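Local coordinates for DNA translocase coupling protein (Clostridium perfringens, PDB 6O1W) that probably acts as an ATP-driven motor moving plasmid DNA during conjugation, here as a fragment of the membrane protein holding its FtsK/SpoIIIE-type ATPase domain, at residues K103-Q108 with L150-K155; E176-V181 with K347-N352; T183-A188 with V254-Y259; K190-L195 with I272-G277. All coordinates share one frame; numbering follows the deposited sequence.

Contact 1: residues K103-Q108 with L150-K155; sequences KYIEEQ and LWQLLK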
# COMPACT_ATOMS: atom_id res chain seq x y z
N LYS A 103 18.88 3.80 -8.05
CA LYS A 103 19.65 2.57 -7.85
C LYS A 103 18.74 1.35 -7.56
O LYS A 103 19.16 0.21 -7.79
CB LYS A 103 20.70 2.74 -6.73
CG LYS A 103 20.13 2.73 -5.31
CD LYS A 103 21.23 2.79 -4.25
CE LYS A 103 20.65 2.89 -2.86
NZ LYS A 103 21.69 2.68 -1.81
N TYR A 104 17.51 1.61 -7.05
CA TYR A 104 16.51 0.59 -6.74
C TYR A 104 15.79 0.03 -7.98
O TYR A 104 15.20 -1.05 -7.89
CB TYR A 104 15.49 1.09 -5.71
CG TYR A 104 16.11 1.50 -4.38
CD1 TYR A 104 16.64 0.56 -3.51
CD2 TYR A 104 16.06 2.83 -3.96
CE1 TYR A 104 17.17 0.94 -2.28
CE2 TYR A 104 16.60 3.22 -2.74
CZ TYR A 104 17.16 2.27 -1.90
OH TYR A 104 17.66 2.65 -0.68
N ILE A 105 15.85 0.74 -9.13
CA ILE A 105 15.20 0.31 -10.37
C ILE A 105 15.69 -1.07 -10.77
O ILE A 105 16.90 -1.28 -10.91
CB ILE A 105 15.33 1.36 -11.51
CG1 ILE A 105 14.49 2.60 -11.21
CG2 ILE A 105 14.93 0.76 -12.87
CD1 ILE A 105 14.73 3.74 -12.08
N GLU A 106 14.74 -2.01 -10.93
CA GLU A 106 15.00 -3.40 -11.30
C GLU A 106 15.28 -3.53 -12.77
O GLU A 106 14.69 -2.83 -13.60
CB GLU A 106 13.81 -4.30 -10.94
CG GLU A 106 13.52 -4.35 -9.45
CD GLU A 106 14.56 -5.04 -8.58
OE1 GLU A 106 14.90 -6.21 -8.87
OE2 GLU A 106 15.02 -4.42 -7.59
N GLU A 107 16.16 -4.49 -13.09
CA GLU A 107 16.59 -4.84 -14.44
C GLU A 107 15.47 -5.61 -15.13
O GLU A 107 15.20 -5.38 -16.32
CB GLU A 107 17.91 -5.64 -14.39
CG GLU A 107 17.93 -6.85 -13.45
CD GLU A 107 18.34 -6.67 -11.98
OE1 GLU A 107 18.16 -5.56 -11.43
OE2 GLU A 107 18.82 -7.66 -11.39
N GLN A 108 14.77 -6.45 -14.36
CA GLN A 108 13.66 -7.26 -14.84
C GLN A 108 12.43 -6.38 -15.12
O GLN A 108 11.89 -5.75 -14.21
CB GLN A 108 13.35 -8.37 -13.83
CG GLN A 108 12.65 -9.57 -14.45
CD GLN A 108 12.27 -10.57 -13.39
OE1 GLN A 108 13.07 -10.93 -12.52
NE2 GLN A 108 11.04 -11.05 -13.44
N LEU A 150 5.03 4.34 -11.07
CA LEU A 150 4.90 4.92 -12.40
C LEU A 150 6.26 5.25 -13.00
O LEU A 150 6.52 4.88 -14.14
CB LEU A 150 4.01 6.19 -12.34
CG LEU A 150 3.89 7.05 -13.60
CD1 LEU A 150 3.28 6.22 -14.80
CD2 LEU A 150 3.04 8.31 -13.30
N TRP A 151 7.12 5.93 -12.22
CA TRP A 151 8.48 6.32 -12.61
C TRP A 151 9.32 5.10 -13.02
O TRP A 151 9.94 5.10 -14.08
CB TRP A 151 9.15 7.07 -11.44
CG TRP A 151 10.58 7.40 -11.73
CD1 TRP A 151 11.68 6.82 -11.17
CD2 TRP A 151 11.06 8.28 -12.76
NE1 TRP A 151 12.83 7.36 -11.72
CE2 TRP A 151 12.47 8.25 -12.71
CE3 TRP A 151 10.43 9.13 -13.69
CZ2 TRP A 151 13.27 9.04 -13.55
CZ3 TRP A 151 11.22 9.90 -14.54
CH2 TRP A 151 12.63 9.84 -14.47
N GLN A 152 9.28 4.04 -12.21
CA GLN A 152 9.98 2.78 -12.45
C GLN A 152 9.56 2.16 -13.78
O GLN A 152 10.43 1.83 -14.59
CB GLN A 152 9.77 1.80 -11.28
CG GLN A 152 10.46 2.29 -10.00
CD GLN A 152 10.23 1.41 -8.80
OE1 GLN A 152 9.62 1.79 -7.80
NE2 GLN A 152 10.72 0.22 -8.86
N LEU A 153 8.24 2.08 -14.03
CA LEU A 153 7.70 1.55 -15.28
C LEU A 153 7.99 2.43 -16.48
O LEU A 153 8.27 1.89 -17.55
CB LEU A 153 6.21 1.23 -15.16
CG LEU A 153 5.91 0.16 -14.12
CD1 LEU A 153 4.42 0.03 -13.88
CD2 LEU A 153 6.60 -1.18 -14.49
N LEU A 154 7.97 3.76 -16.31
CA LEU A 154 8.32 4.70 -17.40
C LEU A 154 9.80 4.50 -17.79
O LEU A 154 10.15 4.60 -18.97
CB LEU A 154 8.11 6.17 -16.94
CG LEU A 154 6.66 6.66 -16.87
CD1 LEU A 154 6.60 8.06 -16.36
CD2 LEU A 154 5.96 6.58 -18.24
N LYS A 155 10.66 4.20 -16.79
CA LYS A 155 12.10 3.92 -16.97
C LYS A 155 12.32 2.56 -17.62
O LYS A 155 13.38 2.34 -18.16
CB LYS A 155 12.85 3.96 -15.60
CG LYS A 155 13.10 5.36 -15.06
CD LYS A 155 14.28 6.04 -15.75
CE LYS A 155 15.61 5.75 -15.11
NZ LYS A 155 16.72 5.97 -16.06

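Contact 2: residues E176-V181 with K347-N352; sequences EKVGQV and KHFIPN. With BGC (beta-D-glucopyranose), chain E.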
# COMPACT_ATOMS: atom_id res chain seq x y z
N GLU A 176 2.47 15.22 -18.42
CA GLU A 176 1.94 15.29 -19.78
C GLU A 176 3.03 15.09 -20.84
O GLU A 176 2.71 14.75 -21.97
CB GLU A 176 1.24 16.64 -20.02
CG GLU A 176 -0.27 16.52 -19.94
CD GLU A 176 -1.04 17.72 -20.47
OE1 GLU A 176 -0.42 18.78 -20.69
OE2 GLU A 176 -2.27 17.59 -20.65
N LYS A 177 4.31 15.29 -20.48
CA LYS A 177 5.41 15.07 -21.44
C LYS A 177 5.62 13.57 -21.67
O LYS A 177 6.14 13.20 -22.72
CB LYS A 177 6.73 15.67 -20.93
CG LYS A 177 6.67 17.12 -20.49
CD LYS A 177 7.11 18.10 -21.56
CE LYS A 177 7.18 19.52 -21.04
NZ LYS A 177 5.84 20.07 -20.71
N VAL A 178 5.26 12.71 -20.67
CA VAL A 178 5.53 11.26 -20.73
C VAL A 178 4.28 10.37 -20.94
O VAL A 178 4.42 9.16 -21.10
CB VAL A 178 6.35 10.81 -19.49
CG1 VAL A 178 7.65 11.60 -19.36
CG2 VAL A 178 5.53 10.87 -18.20
N GLY A 179 3.10 10.98 -20.97
CA GLY A 179 1.86 10.24 -21.15
C GLY A 179 0.65 11.14 -21.23
O GLY A 179 0.75 12.37 -21.33
N GLN A 180 -0.51 10.53 -21.21
CA GLN A 180 -1.78 11.23 -21.34
C GLN A 180 -2.42 11.36 -19.97
O GLN A 180 -2.57 10.36 -19.25
CB GLN A 180 -2.69 10.41 -22.23
CG GLN A 180 -3.42 11.16 -23.31
CD GLN A 180 -4.21 10.15 -24.11
OE1 GLN A 180 -3.69 9.51 -25.03
NE2 GLN A 180 -5.48 9.96 -23.75
N VAL A 181 -2.85 12.58 -19.65
CA VAL A 181 -3.56 12.89 -18.40
C VAL A 181 -5.03 13.11 -18.76
O VAL A 181 -5.33 13.96 -19.57
CB VAL A 181 -2.96 14.11 -17.62
CG1 VAL A 181 -3.70 14.33 -16.29
CG2 VAL A 181 -1.45 13.94 -17.39
N LYS A 347 12.31 16.51 -7.23
CA LYS A 347 13.69 16.06 -7.40
C LYS A 347 13.85 14.68 -8.02
O LYS A 347 14.96 14.34 -8.45
CB LYS A 347 14.49 16.17 -6.08
CG LYS A 347 13.94 15.53 -4.86
CD LYS A 347 14.48 16.26 -3.65
CE LYS A 347 14.17 15.54 -2.37
NZ LYS A 347 14.46 16.38 -1.17
N HIS A 348 12.77 13.89 -8.14
CA HIS A 348 12.91 12.53 -8.65
C HIS A 348 12.29 12.29 -10.01
O HIS A 348 12.71 11.37 -10.69
CB HIS A 348 12.36 11.53 -7.61
CG HIS A 348 13.09 11.57 -6.30
ND1 HIS A 348 12.41 11.69 -5.10
CD2 HIS A 348 14.42 11.57 -6.05
CE1 HIS A 348 13.34 11.72 -4.16
NE2 HIS A 348 14.57 11.66 -4.68
N PHE A 349 11.31 13.11 -10.42
CA PHE A 349 10.62 12.94 -11.70
C PHE A 349 11.30 13.79 -12.75
O PHE A 349 11.15 15.00 -12.74
CB PHE A 349 9.11 13.25 -11.55
CG PHE A 349 8.35 13.01 -12.83
CD1 PHE A 349 8.05 11.73 -13.26
CD2 PHE A 349 7.97 14.08 -13.64
CE1 PHE A 349 7.39 11.51 -14.46
CE2 PHE A 349 7.31 13.86 -14.86
CZ PHE A 349 7.05 12.58 -15.27
N ILE A 350 12.12 13.15 -13.61
CA ILE A 350 12.92 13.82 -14.64
C ILE A 350 12.43 13.40 -16.02
O ILE A 350 12.83 12.35 -16.52
CB ILE A 350 14.45 13.60 -14.39
CG1 ILE A 350 14.83 13.93 -12.93
CG2 ILE A 350 15.31 14.42 -15.38
CD1 ILE A 350 16.06 13.22 -12.38
N PRO A 351 11.49 14.17 -16.61
CA PRO A 351 10.87 13.76 -17.88
C PRO A 351 11.82 13.49 -19.05
O PRO A 351 11.55 12.60 -19.86
CB PRO A 351 9.90 14.90 -18.20
CG PRO A 351 9.65 15.58 -16.93
CD PRO A 351 10.87 15.42 -16.10
N ASN A 352 12.92 14.26 -19.13
CA ASN A 352 13.91 14.15 -20.21
C ASN A 352 14.63 12.80 -20.21
O ASN A 352 14.94 12.31 -21.29
CB ASN A 352 14.90 15.33 -20.24
CG ASN A 352 15.34 15.87 -18.89
OD1 ASN A 352 16.49 15.68 -18.47
ND2 ASN A 352 14.45 16.59 -18.19
C2 BGC E . -4.58 6.13 -28.09
C3 BGC E . -5.87 6.28 -28.89
C4 BGC E . -7.06 6.25 -27.94
C5 BGC E . -6.90 7.31 -26.86
C6 BGC E . -7.98 7.25 -25.81
C1 BGC E . -4.51 7.23 -27.03
O1 BGC E . -3.33 7.10 -26.30
O2 BGC E . -3.45 6.21 -28.96
O3 BGC E . -5.97 5.24 -29.86
O4 BGC E . -8.27 6.49 -28.65
O5 BGC E . -5.65 7.13 -26.18
O6 BGC E . -7.76 8.22 -24.79

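Contact 3: residues T183-A188 with V254-Y259; sequences TEVDAA and VRIEGY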
# COMPACT_ATOMS: atom_id res chain seq x y z
N THR A 183 -8.61 14.20 -17.31
CA THR A 183 -9.10 15.08 -16.24
C THR A 183 -10.63 15.15 -16.09
O THR A 183 -11.12 15.87 -15.20
CB THR A 183 -8.54 16.50 -16.44
OG1 THR A 183 -9.12 17.03 -17.62
CG2 THR A 183 -7.03 16.54 -16.54
N GLU A 184 -11.39 14.49 -16.97
CA GLU A 184 -12.85 14.54 -16.89
C GLU A 184 -13.45 13.20 -17.31
O GLU A 184 -12.77 12.42 -17.96
CB GLU A 184 -13.43 15.78 -17.65
CG GLU A 184 -13.94 15.54 -19.08
CD GLU A 184 -12.93 15.44 -20.20
OE1 GLU A 184 -11.77 15.89 -20.02
OE2 GLU A 184 -13.31 14.93 -21.28
N VAL A 185 -14.70 12.96 -16.92
CA VAL A 185 -15.44 11.72 -17.12
C VAL A 185 -15.63 11.34 -18.62
O VAL A 185 -15.57 10.15 -18.93
CB VAL A 185 -16.78 11.73 -16.32
CG1 VAL A 185 -17.82 12.69 -16.91
CG2 VAL A 185 -17.33 10.32 -16.16
N ASP A 186 -15.78 12.33 -19.53
CA ASP A 186 -15.91 12.05 -20.96
C ASP A 186 -14.63 11.43 -21.51
O ASP A 186 -14.67 10.39 -22.17
CB ASP A 186 -16.27 13.34 -21.76
CG ASP A 186 -17.59 14.01 -21.41
OD1 ASP A 186 -18.49 13.32 -20.92
OD2 ASP A 186 -17.71 15.23 -21.66
N ALA A 187 -13.47 12.06 -21.20
CA ALA A 187 -12.16 11.53 -21.61
C ALA A 187 -11.90 10.16 -20.96
O ALA A 187 -11.33 9.30 -21.62
CB ALA A 187 -11.07 12.51 -21.24
N ALA A 188 -12.38 9.92 -19.72
CA ALA A 188 -12.22 8.62 -19.02
C ALA A 188 -13.04 7.53 -19.69
O ALA A 188 -12.55 6.41 -19.76
CB ALA A 188 -12.59 8.73 -17.55
N VAL A 254 -21.28 3.91 -14.62
CA VAL A 254 -21.65 2.48 -14.65
C VAL A 254 -20.90 1.83 -15.82
O VAL A 254 -20.32 0.77 -15.63
CB VAL A 254 -23.19 2.26 -14.72
CG1 VAL A 254 -23.55 0.81 -15.04
CG2 VAL A 254 -23.87 2.70 -13.42
N ARG A 255 -20.90 2.47 -16.99
CA ARG A 255 -20.22 1.98 -18.20
C ARG A 255 -18.71 1.88 -17.94
O ARG A 255 -18.14 0.84 -18.19
CB ARG A 255 -20.53 2.91 -19.38
CG ARG A 255 -20.75 2.21 -20.72
CD ARG A 255 -21.80 2.93 -21.56
NE ARG A 255 -21.49 4.34 -21.79
CZ ARG A 255 -22.35 5.34 -21.64
NH1 ARG A 255 -23.61 5.10 -21.30
NH2 ARG A 255 -21.96 6.59 -21.84
N ILE A 256 -18.11 2.93 -17.34
CA ILE A 256 -16.69 2.97 -16.96
C ILE A 256 -16.34 1.85 -15.95
O ILE A 256 -15.26 1.25 -16.06
CB ILE A 256 -16.27 4.36 -16.43
CG1 ILE A 256 -16.31 5.39 -17.56
CG2 ILE A 256 -14.87 4.31 -15.75
CD1 ILE A 256 -16.33 6.90 -17.10
N GLU A 257 -17.23 1.63 -14.93
CA GLU A 257 -17.03 0.58 -13.91
C GLU A 257 -17.02 -0.81 -14.60
O GLU A 257 -16.20 -1.67 -14.23
CB GLU A 257 -18.11 0.65 -12.82
CG GLU A 257 -18.17 -0.56 -11.90
CD GLU A 257 -19.24 -0.55 -10.83
OE1 GLU A 257 -20.31 0.08 -11.04
OE2 GLU A 257 -19.03 -1.21 -9.78
N GLY A 258 -17.89 -1.00 -15.60
CA GLY A 258 -17.97 -2.21 -16.40
C GLY A 258 -16.66 -2.43 -17.14
O GLY A 258 -16.16 -3.57 -17.19
N TYR A 259 -16.05 -1.32 -17.65
CA TYR A 259 -14.77 -1.41 -18.34
C TYR A 259 -13.61 -1.70 -17.39
O TYR A 259 -12.74 -2.50 -17.72
CB TYR A 259 -14.47 -0.16 -19.19
CG TYR A 259 -15.50 0.23 -20.23
CD1 TYR A 259 -16.17 -0.74 -20.97
CD2 TYR A 259 -15.69 1.56 -20.57
CE1 TYR A 259 -17.06 -0.39 -21.98
CE2 TYR A 259 -16.58 1.92 -21.58
CZ TYR A 259 -17.27 0.95 -22.27
OH TYR A 259 -18.15 1.33 -23.26

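Contact 4: residues K190-L195 with I272-G277; sequences KLFKYL and INLCIG. With BGC (beta-D-glucopyranose), chain E.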
# COMPACT_ATOMS: atom_id res chain seq x y z
N LYS A 190 -13.83 7.39 -22.96
CA LYS A 190 -13.04 7.11 -24.16
C LYS A 190 -11.78 6.29 -23.81
O LYS A 190 -11.41 5.39 -24.54
CB LYS A 190 -12.62 8.41 -24.89
CG LYS A 190 -13.79 9.20 -25.48
CD LYS A 190 -13.29 10.43 -26.23
CE LYS A 190 -14.30 11.56 -26.29
NZ LYS A 190 -15.48 11.24 -27.14
N LEU A 191 -11.11 6.62 -22.70
CA LEU A 191 -9.89 5.91 -22.30
C LEU A 191 -10.16 4.47 -21.94
O LEU A 191 -9.47 3.60 -22.45
CB LEU A 191 -9.18 6.60 -21.11
CG LEU A 191 -8.02 5.78 -20.46
CD1 LEU A 191 -6.87 5.60 -21.45
CD2 LEU A 191 -7.55 6.41 -19.12
N PHE A 192 -11.14 4.22 -21.07
CA PHE A 192 -11.43 2.87 -20.59
C PHE A 192 -12.03 1.95 -21.67
O PHE A 192 -11.80 0.74 -21.62
CB PHE A 192 -12.26 2.88 -19.31
CG PHE A 192 -11.37 3.21 -18.13
CD1 PHE A 192 -10.48 2.26 -17.63
CD2 PHE A 192 -11.39 4.47 -17.55
CE1 PHE A 192 -9.65 2.56 -16.54
CE2 PHE A 192 -10.53 4.78 -16.47
CZ PHE A 192 -9.66 3.83 -15.99
N LYS A 193 -12.78 2.52 -22.62
CA LYS A 193 -13.31 1.76 -23.75
C LYS A 193 -12.11 1.38 -24.68
O LYS A 193 -12.02 0.25 -25.12
CB LYS A 193 -14.38 2.57 -24.50
CG LYS A 193 -14.90 1.93 -25.79
CD LYS A 193 -15.55 0.59 -25.52
CE LYS A 193 -16.37 0.16 -26.71
NZ LYS A 193 -16.18 -1.29 -27.02
N TYR A 194 -11.15 2.28 -24.86
CA TYR A 194 -9.94 1.99 -25.62
C TYR A 194 -9.12 0.85 -24.95
O TYR A 194 -8.66 -0.06 -25.65
CB TYR A 194 -9.07 3.25 -25.75
CG TYR A 194 -7.65 2.92 -26.17
CD1 TYR A 194 -7.36 2.49 -27.47
CD2 TYR A 194 -6.61 2.96 -25.25
CE1 TYR A 194 -6.06 2.15 -27.85
CE2 TYR A 194 -5.30 2.63 -25.62
CZ TYR A 194 -5.04 2.19 -26.91
OH TYR A 194 -3.77 1.81 -27.25
N LEU A 195 -8.87 0.94 -23.62
CA LEU A 195 -8.07 -0.03 -22.86
C LEU A 195 -8.70 -1.41 -22.85
O LEU A 195 -7.99 -2.40 -22.96
CB LEU A 195 -7.85 0.46 -21.43
CG LEU A 195 -6.98 1.70 -21.20
CD1 LEU A 195 -7.13 2.17 -19.75
CD2 LEU A 195 -5.51 1.43 -21.54
N ILE A 272 -1.32 -4.87 -19.15
CA ILE A 272 -2.07 -3.65 -18.86
C ILE A 272 -2.28 -3.67 -17.33
O ILE A 272 -3.01 -4.52 -16.81
CB ILE A 272 -3.38 -3.50 -19.66
CG1 ILE A 272 -3.16 -3.71 -21.19
CG2 ILE A 272 -4.07 -2.16 -19.32
CD1 ILE A 272 -4.34 -3.57 -22.08
N ASN A 273 -1.64 -2.71 -16.62
CA ASN A 273 -1.64 -2.65 -15.17
C ASN A 273 -2.35 -1.44 -14.57
O ASN A 273 -2.11 -0.30 -14.97
CB ASN A 273 -0.20 -2.74 -14.64
CG ASN A 273 0.59 -3.84 -15.30
OD1 ASN A 273 1.47 -3.59 -16.10
ND2 ASN A 273 0.28 -5.09 -15.01
N LEU A 274 -3.22 -1.71 -13.60
CA LEU A 274 -3.97 -0.66 -12.88
C LEU A 274 -3.31 -0.36 -11.55
O LEU A 274 -3.06 -1.30 -10.78
CB LEU A 274 -5.43 -1.11 -12.65
CG LEU A 274 -6.28 -1.24 -13.90
CD1 LEU A 274 -7.54 -2.05 -13.63
CD2 LEU A 274 -6.62 0.12 -14.49
N CYS A 275 -3.00 0.92 -11.29
CA CYS A 275 -2.42 1.42 -10.03
C CYS A 275 -3.44 2.39 -9.50
O CYS A 275 -3.60 3.49 -10.05
CB CYS A 275 -1.06 2.08 -10.23
SG CYS A 275 0.26 0.93 -10.72
N ILE A 276 -4.18 1.96 -8.47
CA ILE A 276 -5.32 2.70 -7.93
C ILE A 276 -5.06 3.30 -6.55
O ILE A 276 -4.68 2.58 -5.63
CB ILE A 276 -6.58 1.80 -7.89
CG1 ILE A 276 -6.79 1.02 -9.20
CG2 ILE A 276 -7.82 2.61 -7.51
CD1 ILE A 276 -7.69 -0.20 -9.06
N GLY A 277 -5.37 4.58 -6.40
CA GLY A 277 -5.33 5.27 -5.12
C GLY A 277 -6.72 5.42 -4.54
O GLY A 277 -7.70 5.62 -5.29
C2 BGC E . -4.58 6.13 -28.09
C3 BGC E . -5.87 6.28 -28.89
C4 BGC E . -7.06 6.25 -27.94
C5 BGC E . -6.90 7.31 -26.86
C6 BGC E . -7.98 7.25 -25.81
C1 BGC E . -4.51 7.23 -27.03
O1 BGC E . -3.33 7.10 -26.30
O2 BGC E . -3.45 6.21 -28.96
O3 BGC E . -5.97 5.24 -29.86
O4 BGC E . -8.27 6.49 -28.65
O5 BGC E . -5.65 7.13 -26.18
O6 BGC E . -7.76 8.22 -24.79

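Contact 1: residues K103-Q108 with L150-K155
The indole nitrogen NE1 of Trp-151 donates a hydrogen bond to OD1 of Asp-102, one residue ahead of segment 103-108, and the same nitrogen lies 4.1 Å from CD1 of Ile-105. The bond limits how the indole can turn, beside the isoleucine methyl. Everything across the two segments is apolar and converges on that one side chain. Ile-105 has CG1 anti to its carbonyl carbon (chi1 -70°) and continues extended, so the methyl CD1 leads toward the helix although the CB bond itself starts off tangentially. CD1 approaches the indole obliquely. It fits against the folded chain of Lys-155, touching CE at 3.7 Å and CG at 3.8 Å, with the lysine and isoleucine side chains crossing at about a right angle. CG of Lys-155 rests 3.7 Å above one face of the Trp-151 ring, near the rim; bends at chi2 (-79°) and chi3 (-88°) then fold the chain so that CE also reaches the isoleucine. The methylenes of Lys-155 therefore bridge Trp-151 and Ile-105. From the next residue of the helix after Trp-151, CG of Gln-152 meets CG1 of Ile-105 at 4.2 Å. Trp-100 packs on Ile-105 and Gln-152 and stands nearly perpendicular to the Trp-151 ring, which also meets Phe-343. Through Ile-105 the contact pins the connection between strands 82-89 and 111-116 against the last turns of helix 142-155, the helix that follows the P-loop; Gln-152 and Leu-153 of that helix rest on Val-112 of strand 111-116, and Leu-150 reaches strands 159-163 and 229-233.

Contact 2: residues E176-V181 with K347-N352
Val-178 and Pro-351 bring their CA atoms within 6.5 Å, where the turn leading into edge strand 179-182 faces the link between helices 345-348 and 351-356. That link begins at Phe-349, the first residue to leave helical geometry. Val-178 spends its two methyls on two different partners. CG2 comes in at the edge of the Phe-349 ring, in its plane, 3.7 Å from CZ, the two side chains approaching from opposite directions. Phe-349 reaches it because its CG is anti to the backbone N (chi1 -177°), which swings the ring inward. The other methyl, CG1 of Val-178, lies beside the CA, CB and carbonyl of Pro-351, 4.2 Å from CB of Pro-351 and 4.1 Å from its O. Nearer the surface, CB of Lys-177 touches CB of Pro-351 at 4.3 Å, while the rest of the lysine leads away. Farther along the strand, Gln-180 turns from this apolar patch and belongs to a glucose site with Tyr-161 and Tyr-194. Stacked on Tyr-175, Phe-349 shares Leu-154 of helix 142-155 with Val-178; the contact thus seats the C-terminal end of the chain beside the P-loop helix and the outermost strand 179-182.

Contact 3: residues T183-A188 with V254-Y259
Ile-256 turns CG1 anti to its carbonyl carbon (chi1 -68°) and keeps the chain extended from there, which carries CD1 across to helix 185-209. Val-185 answers with CG2 anti to its backbone N, leaving CG1 between N and the carbonyl carbon (chi1 71°). This is a helix-helix contact of the P-loop NTPase fold: the first turn of helix 185-209 meets the middle of helix 247-266. One methyl does all the touching from the second helix. CD1 of Ile-256 sits 3.7 Å from CG2 of Val-185 and 3.8 Å from the backbone O of the same residue. One turn on, CB of Ala-188 closes the groove at 4.2 Å from that methyl; the small alanine side chain lets the isoleucine come in close to the helix backbone. The valine and isoleucine side chains cross obliquely. Phe-192 continues the apolar seam along the same helix, and Phe-165 packs on both Val-185 and Ala-188. Salt bridges from Asp-186 to Lys-252 and from Arg-255 to Glu-189 also join the two helices. The contact lies away from the nucleotide site. The helix start next to the seam is held by Glu-184 as its N-cap: OE2 accepts from Ala-187 N at 2.9 Å, a bond bent to 131° that reaches the oxygen from above the carboxylate plane.

Contact 4: residues K190-L195 with I272-G277
Helix 185-209 packs on the mixed sheet of the P-loop NTPase domain here, with Leu-195 and Phe-192 set against Ile-272 and Leu-274 of strand 272-278, while the same helix offers Tyr-194 to a bound glucose. The strand runs between 132-135, which leads into the P-loop, and 229-233. Its alternate residues Ile-272 and Leu-274 meet the helix, both sides of the contact being buried. Ile-272 extends fully beyond CG1 (chi2 -178°), and its CD1 reaches the helix backbone, 3.9 Å from the carbonyl O of Leu-195. The side chains themselves meet more loosely, CD2 of Leu-195 lying 4.5 Å from CG2 of Ile-272. One turn earlier, Phe-192 presents its ring edge: CD2 of Leu-274 lies near the ring plane, 4.4 Å from CE1. Val-231 fills in beside both leucines, and Ile-233 touches the phenylalanine. The sugar's other neighbours include Gln-180 and Tyr-161, the latter hydrogen-bonded through OH. On another side of the helix, Tyr-194 turns one ring face to this glucose, C4 of the sugar standing 3.7 Å above the ring plane and offset toward the rim.

Overall arrangement
From the N terminus, contact 1 closes first, over a loop of 41 residues that includes the P-loop, and joins the lead into strand 111-116 to helix 142-155. Contact 2 opens only afterwards and closes the longest loop, bringing the C-terminal helices to the edge of the mixed sheet. Contacts 3 and 4 nest inside that loop and cross each other: both start on helix 185-209, then go to helix 247-266 and to strand 272-278, which follow in turn. Contacts 1 and 2 touch through Trp-151 with Phe-349 and Leu-154 with Val-178; contacts 3 and 4 touch through Ile-256 and Phe-192. One glucose borders contacts 2 and 4.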